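Local coordinates for putative sugar ABC transporter, substrate-binding protein (Clostridium phytofermentans, PDB 4WZZ) that binds the sugar L-rhamnose in its cleft and probably serves as the solute-binding component of an ABC sugar transporter, at residues 148-162 and 344-356. Sequence-based numbering, arbitrary orientation.
Sequences ANSRKVFVNQAGTTQ and AADGGTEIILGAP
Phe154, Val155 and Asn156 pair with Glu350, Ile351 and Ile352 as parallel strands, joined by four backbone hydrogen bonds. Phe154 N donates to Thr349 O, Ile351 N to Phe154 O, Asn156 N to Ile351 O, and Leu353 N to Asn156 O, the last at 2.7 Å and almost straight (176°). At the upstream end Arg151 ties the strand pair to the turn 344-347. Its guanidinium meets Asp346 end-on in a salt bridge, NH1 to OD2 at 2.8 Å and NH2 to OD1 at 3.1 Å, the two planes 40° apart. NH2 also reaches Thr349 O (2.9 Å), on the other face of that carbonyl from Phe154 N. Asp346 OD1 is gripped twice, because Gly348 N donates to it in an Asx turn; this and the paired guanidinium nitrogens should fix the carboxylate's rotation. Phe154 CB lies over one face of the guanidinium.

The side chains of Phe154, Asn156, Glu350 and Ile352 share one face of the sheet. Asn156 swings CG away from its own amide nitrogen (chi1 -156°), which brings ND2 to Glu350 OE1 at 2.9 Å, an oxygen that also sits at the edge of the Phe154 ring. Apolar contacts take over elsewhere: Val153 CG2 touches Ile351 CD1 (3.9 Å) on the opposite face, while Pro356 CD rests against Gln162 CB (3.7 Å) and Ala158 CB. Gln162 OE1 turns back to accept from Gly159 N at the N-cap of helix 160-174.

Gln157, just past the strand, belongs to the rhamnose pocket, and its NE2 is held by Asp143. Strand 349-352 returns after the second lobe to join the first lobe's mixed sheet, consistent with a type I periplasmic binding protein fold. Leu305 of helix 299-315 covers Val155, Ile351 and Leu353, and the pair continues the sheet from strand 138-142, beside 154-156, to antiparallel strand 338-343, beside 349-352.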
ATOM      1  N   ALA A 148       4.919  16.131   2.945  1.00 22.56           N
ATOM      2  CA  ALA A 148       6.261  16.244   3.534  1.00 23.63           C
ATOM      3  C   ALA A 148       6.291  17.086   4.809  1.00 29.35           C
ATOM      4  O   ALA A 148       7.167  16.902   5.658  1.00 33.38           O
ATOM      5  CB  ALA A 148       7.227  16.830   2.530  1.00 25.31           C
ATOM      6  N   ASN A 149       5.341  18.005   4.923  1.00 25.30           N
ATOM      7  CA  ASN A 149       5.237  18.891   6.083  1.00 26.71           C
ATOM      8  C   ASN A 149       4.554  18.238   7.273  1.00 28.34           C
ATOM      9  O   ASN A 149       4.512  18.817   8.365  1.00 32.28           O
ATOM     10  CB  ASN A 149       4.447  20.142   5.717  1.00 31.36           C
ATOM     11  CG  ASN A 149       5.245  21.102   4.864  1.00 41.95           C
ATOM     12  OD1 ASN A 149       6.475  21.038   4.826  1.00 46.76           O
ATOM     13  ND2 ASN A 149       4.549  21.996   4.170  1.00 43.55           N
ATOM     14  N   SER A 150       4.009  17.047   7.057  1.00 25.01           N
ATOM     15  CA  SER A 150       3.200  16.366   8.055  1.00 27.51           C
ATOM     16  C   SER A 150       3.910  15.165   8.678  1.00 29.43           C
ATOM     17  O   SER A 150       3.282  14.386   9.393  1.00 36.09           O
ATOM     18  CB  SER A 150       1.886  15.899   7.403  1.00 27.37           C
ATOM     19  OG  SER A 150       1.102  17.008   6.981  1.00 29.78           O
ATOM     20  N   ARG A 151       5.196  14.993   8.389  1.00 24.05           N
ATOM     21  CA  ARG A 151       5.916  13.791   8.814  1.00 23.41           C
ATOM     22  C   ARG A 151       7.414  14.038   8.929  1.00 24.19           C
ATOM     23  O   ARG A 151       7.932  15.012   8.385  1.00 25.65           O
ATOM     24  CB  ARG A 151       5.702  12.669   7.785  1.00 24.03           C
ATOM     25  CG  ARG A 151       6.517  12.883   6.517  1.00 21.63           C
ATOM     26  CD  ARG A 151       6.263  11.824   5.483  1.00 22.23           C
ATOM     27  NE  ARG A 151       7.293  11.818   4.433  1.00 20.09           N
ATOM     28  CZ  ARG A 151       7.083  12.107   3.147  1.00 24.36           C
ATOM     29  NH1 ARG A 151       5.892  12.491   2.699  1.00 19.70           N
ATOM     30  NH2 ARG A 151       8.088  12.019   2.289  1.00 21.58           N
ATOM     31  N   LYS A 152       8.114  13.154   9.629  1.00 25.51           N
ATOM     32  CA  LYS A 152       9.569  13.213   9.654  1.00 25.73           C
ATOM     33  C   LYS A 152      10.148  12.294   8.576  1.00 25.40           C
ATOM     34  O   LYS A 152      11.247  12.543   8.078  1.00 24.65           O
ATOM     35  CB  LYS A 152      10.106  12.875  11.049  1.00 25.52           C
ATOM     36  CG  LYS A 152       9.864  13.990  12.036  1.00 36.21           C
ATOM     37  CD  LYS A 152      10.479  13.665  13.376  1.00 46.09           C
ATOM     38  CE  LYS A 152      10.674  14.900  14.218  1.00 47.05           C
ATOM     39  NZ  LYS A 152      10.910  14.524  15.642  1.00 42.97           N
ATOM     40  N   VAL A 153       9.398  11.260   8.191  1.00 22.22           N
ATOM     41  CA  VAL A 153       9.853  10.327   7.168  1.00 21.17           C
ATOM     42  C   VAL A 153       8.687   9.449   6.714  1.00 21.70           C
ATOM     43  O   VAL A 153       7.739   9.267   7.465  1.00 19.89           O
ATOM     44  CB  VAL A 153      11.001   9.437   7.681  1.00 22.80           C
ATOM     45  CG1 VAL A 153      10.515   8.475   8.784  1.00 24.48           C
ATOM     46  CG2 VAL A 153      11.682   8.703   6.518  1.00 23.24           C
ATOM     47  N   PHE A 154       8.774   8.940   5.487  1.00 20.64           N
ATOM     48  CA  PHE A 154       7.782   7.995   4.940  1.00 17.65           C
ATOM     49  C   PHE A 154       8.427   6.640   4.748  1.00 20.35           C
ATOM     50  O   PHE A 154       9.551   6.535   4.244  1.00 22.21           O
ATOM     51  CB  PHE A 154       7.247   8.498   3.597  1.00 17.27           C
ATOM     52  CG  PHE A 154       6.242   7.571   2.952  1.00 17.70           C
ATOM     53  CD1 PHE A 154       5.100   7.212   3.633  1.00 17.27           C
ATOM     54  CD2 PHE A 154       6.434   7.080   1.660  1.00 16.98           C
ATOM     55  CE1 PHE A 154       4.166   6.374   3.078  1.00 16.20           C
ATOM     56  CE2 PHE A 154       5.496   6.233   1.105  1.00 18.85           C
ATOM     57  CZ  PHE A 154       4.358   5.883   1.823  1.00 18.57           C
ATOM     58  N   VAL A 155       7.732   5.594   5.167  1.00 16.18           N
ATOM     59  CA  VAL A 155       8.222   4.237   4.980  1.00 17.08           C
ATOM     60  C   VAL A 155       7.417   3.649   3.848  1.00 15.34           C
ATOM     61  O   VAL A 155       6.219   3.390   3.993  1.00 15.97           O
ATOM     62  CB  VAL A 155       8.115   3.376   6.245  1.00 17.11           C
ATOM     63  CG1 VAL A 155       8.689   1.993   5.986  1.00 18.02           C
ATOM     64  CG2 VAL A 155       8.859   4.039   7.384  1.00 18.46           C
ATOM     65  N   ASN A 156       8.092   3.458   2.715  1.00 17.09           N
ATOM     66  CA  ASN A 156       7.450   3.051   1.447  1.00 17.49           C
ATOM     67  C   ASN A 156       7.732   1.577   1.181  1.00 13.83           C
ATOM     68  O   ASN A 156       8.884   1.120   1.293  1.00 17.32           O
ATOM     69  CB  ASN A 156       8.029   3.901   0.297  1.00 14.99           C
ATOM     70  CG  ASN A 156       7.105   4.002  -0.900  1.00 18.38           C
ATOM     71  OD1 ASN A 156       6.144   3.245  -1.033  1.00 15.34           O
ATOM     72  ND2 ASN A 156       7.408   4.945  -1.806  1.00 21.93           N
ATOM     73  N   GLN A 157       6.672   0.819   0.867  1.00 11.88           N
ATOM     74  CA  GLN A 157       6.758  -0.617   0.607  1.00 12.78           C
ATOM     75  C   GLN A 157       7.666  -0.964  -0.560  1.00 13.80           C
ATOM     76  O   GLN A 157       8.303  -2.008  -0.581  1.00 14.42           O
ATOM     77  CB  GLN A 157       5.357  -1.175   0.334  1.00 13.25           C
ATOM     78  CG  GLN A 157       4.482  -0.294  -0.567  1.00 11.77           C
ATOM     79  CD  GLN A 157       3.558   0.595   0.209  1.00 12.93           C
ATOM     80  OE1 GLN A 157       4.009   1.469   0.946  1.00 16.03           O
ATOM     81  NE2 GLN A 157       2.262   0.374   0.077  1.00 10.18           N
ATOM     82  N   ALA A 158       7.717  -0.089  -1.552  1.00 11.99           N
ATOM     83  CA  ALA A 158       8.546  -0.321  -2.734  1.00 13.25           C
ATOM     84  C   ALA A 158       8.695   1.003  -3.437  1.00 14.51           C
ATOM     85  O   ALA A 158       7.961   1.938  -3.149  1.00 15.25           O
ATOM     86  CB  ALA A 158       7.909  -1.362  -3.654  1.00 13.65           C
ATOM     87  N   GLY A 159       9.657   1.124  -4.349  1.00 14.77           N
ATOM     88  CA  GLY A 159       9.732   2.333  -5.136  1.00 15.22           C
ATOM     89  C   GLY A 159       8.424   2.554  -5.900  1.00 12.38           C
ATOM     90  O   GLY A 159       7.886   1.649  -6.539  1.00 11.75           O
ATOM     91  N   THR A 160       7.910   3.776  -5.853  1.00 14.30           N
ATOM     92  CA  THR A 160       6.673   4.100  -6.564  1.00 12.49           C
ATOM     93  C   THR A 160       6.779   3.716  -8.040  1.00 12.36           C
ATOM     94  O   THR A 160       5.895   3.085  -8.625  1.00 13.91           O
ATOM     95  CB  THR A 160       6.355   5.578  -6.418  1.00 22.35           C
ATOM     96  OG1 THR A 160       6.240   5.900  -5.023  1.00 25.10           O
ATOM     97  CG2 THR A 160       5.067   5.907  -7.115  1.00 19.67           C
ATOM     98  N   THR A 161       7.910   4.075  -8.648  1.00 12.96           N
ATOM     99  CA  THR A 161       8.149   3.720 -10.037  1.00 12.99           C
ATOM    100  C   THR A 161       8.206   2.219 -10.278  1.00 12.34           C
ATOM    101  O   THR A 161       7.764   1.731 -11.318  1.00 12.20           O
ATOM    102  CB  THR A 161       9.462   4.344 -10.491  1.00 13.87           C
ATOM    103  OG1 THR A 161       9.363   5.766 -10.361  1.00 16.66           O
ATOM    104  CG2 THR A 161       9.778   3.999 -11.938  1.00 14.03           C
ATOM    105  N   GLN A 162       8.804   1.496  -9.337  1.00 12.80           N
ATOM    106  CA  GLN A 162       8.914   0.057  -9.499  1.00 11.83           C
ATOM    107  C   GLN A 162       7.532  -0.600  -9.585  1.00 12.27           C
ATOM    108  O   GLN A 162       7.312  -1.513 -10.367  1.00 11.87           O
ATOM    109  CB  GLN A 162       9.701  -0.519  -8.326  1.00 12.46           C
ATOM    110  CG  GLN A 162      11.133  -0.037  -8.263  1.00 18.06           C
ATOM    111  CD  GLN A 162      11.857  -0.659  -7.090  1.00 25.76           C
ATOM    112  OE1 GLN A 162      11.401  -0.583  -5.943  1.00 22.95           O
ATOM    113  NE2 GLN A 162      12.968  -1.309  -7.373  1.00 22.96           N
ATOM    114  N   ALA A 344      12.612  12.046  -1.283  1.00 27.05           N
ATOM    115  CA  ALA A 344      11.416  11.513  -1.923  1.00 23.85           C
ATOM    116  C   ALA A 344      10.872  12.513  -2.919  1.00 24.71           C
ATOM    117  O   ALA A 344      11.089  13.724  -2.761  1.00 25.64           O
ATOM    118  CB  ALA A 344      10.352  11.195  -0.857  1.00 22.55           C
ATOM    119  N   ALA A 345      10.157  12.006  -3.926  1.00 25.81           N
ATOM    120  CA  ALA A 345       9.627  12.843  -5.008  1.00 24.22           C
ATOM    121  C   ALA A 345       8.662  13.901  -4.486  1.00 32.44           C
ATOM    122  O   ALA A 345       8.582  14.987  -5.056  1.00 31.50           O
ATOM    123  CB  ALA A 345       8.968  11.985  -6.118  1.00 22.25           C
ATOM    124  N   ASP A 346       7.944  13.605  -3.399  1.00 22.26           N
ATOM    125  CA  ASP A 346       7.027  14.598  -2.840  1.00 26.75           C
ATOM    126  C   ASP A 346       7.728  15.692  -2.032  1.00 26.71           C
ATOM    127  O   ASP A 346       7.056  16.513  -1.412  1.00 28.91           O
ATOM    128  CB  ASP A 346       5.917  13.960  -1.980  1.00 21.67           C
ATOM    129  CG  ASP A 346       6.439  13.253  -0.743  1.00 24.88           C
ATOM    130  OD1 ASP A 346       7.618  13.436  -0.371  1.00 24.12           O
ATOM    131  OD2 ASP A 346       5.624  12.511  -0.125  1.00 25.32           O
ATOM    132  N   GLY A 347       9.058  15.704  -2.022  1.00 28.65           N
ATOM    133  CA  GLY A 347       9.802  16.756  -1.343  1.00 33.12           C
ATOM    134  C   GLY A 347      10.187  16.404   0.078  1.00 30.21           C
ATOM    135  O   GLY A 347      10.941  17.124   0.738  1.00 31.33           O
ATOM    136  N   GLY A 348       9.654  15.288   0.563  1.00 27.19           N
ATOM    137  CA  GLY A 348      10.023  14.792   1.862  1.00 25.76           C
ATOM    138  C   GLY A 348      11.162  13.802   1.748  1.00 27.33           C
ATOM    139  O   GLY A 348      12.004  13.878   0.841  1.00 28.24           O
ATOM    140  N   THR A 349      11.200  12.882   2.702  1.00 25.49           N
ATOM    141  CA  THR A 349      12.185  11.830   2.706  1.00 25.26           C
ATOM    142  C   THR A 349      11.432  10.524   2.859  1.00 26.43           C
ATOM    143  O   THR A 349      10.285  10.512   3.302  1.00 23.46           O
ATOM    144  CB  THR A 349      13.174  11.957   3.861  1.00 26.52           C
ATOM    145  OG1 THR A 349      12.482  11.892   5.114  1.00 27.69           O
ATOM    146  CG2 THR A 349      13.943  13.281   3.777  1.00 31.20           C
ATOM    147  N   GLU A 350      12.104   9.436   2.514  1.00 23.90           N
ATOM    148  CA  GLU A 350      11.500   8.131   2.605  1.00 24.19           C
ATOM    149  C   GLU A 350      12.563   7.049   2.804  1.00 26.73           C
ATOM    150  O   GLU A 350      13.761   7.245   2.557  1.00 26.44           O
ATOM    151  CB  GLU A 350      10.643   7.861   1.364  1.00 26.24           C
ATOM    152  CG  GLU A 350      11.440   7.527   0.125  1.00 25.66           C
ATOM    153  CD  GLU A 350      10.574   7.317  -1.114  1.00 26.47           C
ATOM    154  OE1 GLU A 350       9.365   6.984  -1.000  1.00 27.06           O
ATOM    155  OE2 GLU A 350      11.123   7.505  -2.216  1.00 23.48           O
ATOM    156  N   ILE A 351      12.093   5.932   3.331  1.00 21.31           N
ATOM    157  CA  ILE A 351      12.845   4.700   3.461  1.00 26.58           C
ATOM    158  C   ILE A 351      12.081   3.686   2.622  1.00 24.99           C
ATOM    159  O   ILE A 351      10.880   3.533   2.812  1.00 26.83           O
ATOM    160  CB  ILE A 351      12.846   4.243   4.933  1.00 25.21           C
ATOM    161  CG1 ILE A 351      13.594   5.268   5.801  1.00 26.23           C
ATOM    162  CG2 ILE A 351      13.474   2.870   5.089  1.00 28.61           C
ATOM    163  CD1 ILE A 351      13.205   5.201   7.257  1.00 26.66           C
ATOM    164  N   ILE A 352      12.769   2.981   1.731  1.00 22.52           N
ATOM    165  CA  ILE A 352      12.114   2.039   0.843  1.00 19.25           C
ATOM    166  C   ILE A 352      12.376   0.620   1.333  1.00 22.93           C
ATOM    167  O   ILE A 352      13.527   0.185   1.393  1.00 22.17           O
ATOM    168  CB  ILE A 352      12.588   2.197  -0.612  1.00 19.67           C
ATOM    169  CG1 ILE A 352      12.229   3.594  -1.140  1.00 21.37           C
ATOM    170  CG2 ILE A 352      11.946   1.114  -1.477  1.00 21.60           C
ATOM    171  CD1 ILE A 352      12.727   3.888  -2.544  1.00 28.22           C
ATOM    172  N   LEU A 353      11.303  -0.095   1.673  1.00 17.24           N
ATOM    173  CA  LEU A 353      11.373  -1.428   2.248  1.00 16.88           C
ATOM    174  C   LEU A 353      12.130  -2.412   1.387  1.00 22.20           C
ATOM    175  O   LEU A 353      12.993  -3.129   1.872  1.00 20.35           O
ATOM    176  CB  LEU A 353       9.953  -1.978   2.494  1.00 16.00           C
ATOM    177  CG  LEU A 353       9.789  -3.439   2.917  1.00 17.70           C
ATOM    178  CD1 LEU A 353      10.308  -3.686   4.339  1.00 17.97           C
ATOM    179  CD2 LEU A 353       8.317  -3.820   2.858  1.00 14.44           C
ATOM    180  N   GLY A 354      11.788  -2.456   0.102  1.00 20.07           N
ATOM    181  CA  GLY A 354      12.302  -3.469  -0.800  1.00 20.24           C
ATOM    182  C   GLY A 354      11.720  -3.279  -2.187  1.00 16.26           C
ATOM    183  O   GLY A 354      11.105  -2.259  -2.454  1.00 21.19           O
ATOM    184  N   ALA A 355      11.976  -4.228  -3.071  1.00 18.29           N
ATOM    185  CA  ALA A 355      11.387  -4.211  -4.412  1.00 18.56           C
ATOM    186  C   ALA A 355      10.010  -4.834  -4.353  1.00 13.90           C
ATOM    187  O   ALA A 355       9.690  -5.584  -3.419  1.00 14.58           O
ATOM    188  CB  ALA A 355      12.259  -4.976  -5.401  1.00 20.03           C
ATOM    189  N   PRO A 356       9.178  -4.554  -5.354  1.00 14.91           N
ATOM    190  CA  PRO A 356       7.951  -5.352  -5.455  1.00 15.72           C
ATOM    191  C   PRO A 356       8.288  -6.816  -5.698  1.00 13.04           C
ATOM    192  O   PRO A 356       9.371  -7.135  -6.251  1.00 16.86           O
ATOM    193  CB  PRO A 356       7.243  -4.784  -6.696  1.00 14.81           C
ATOM    194  CG  PRO A 356       7.960  -3.537  -7.048  1.00 13.17           C
ATOM    195  CD  PRO A 356       9.364  -3.673  -6.517  1.00 15.59           C
TER
HETATM  196  O   HOH W   1       4.701  16.715   0.168  1.00 22.97           O
HETATM  197  O   HOH W   2       9.896  12.949   5.236  1.00 18.99           O
HETATM  198  O   HOH W   3       9.343  -4.677  -0.722  1.00 15.64           O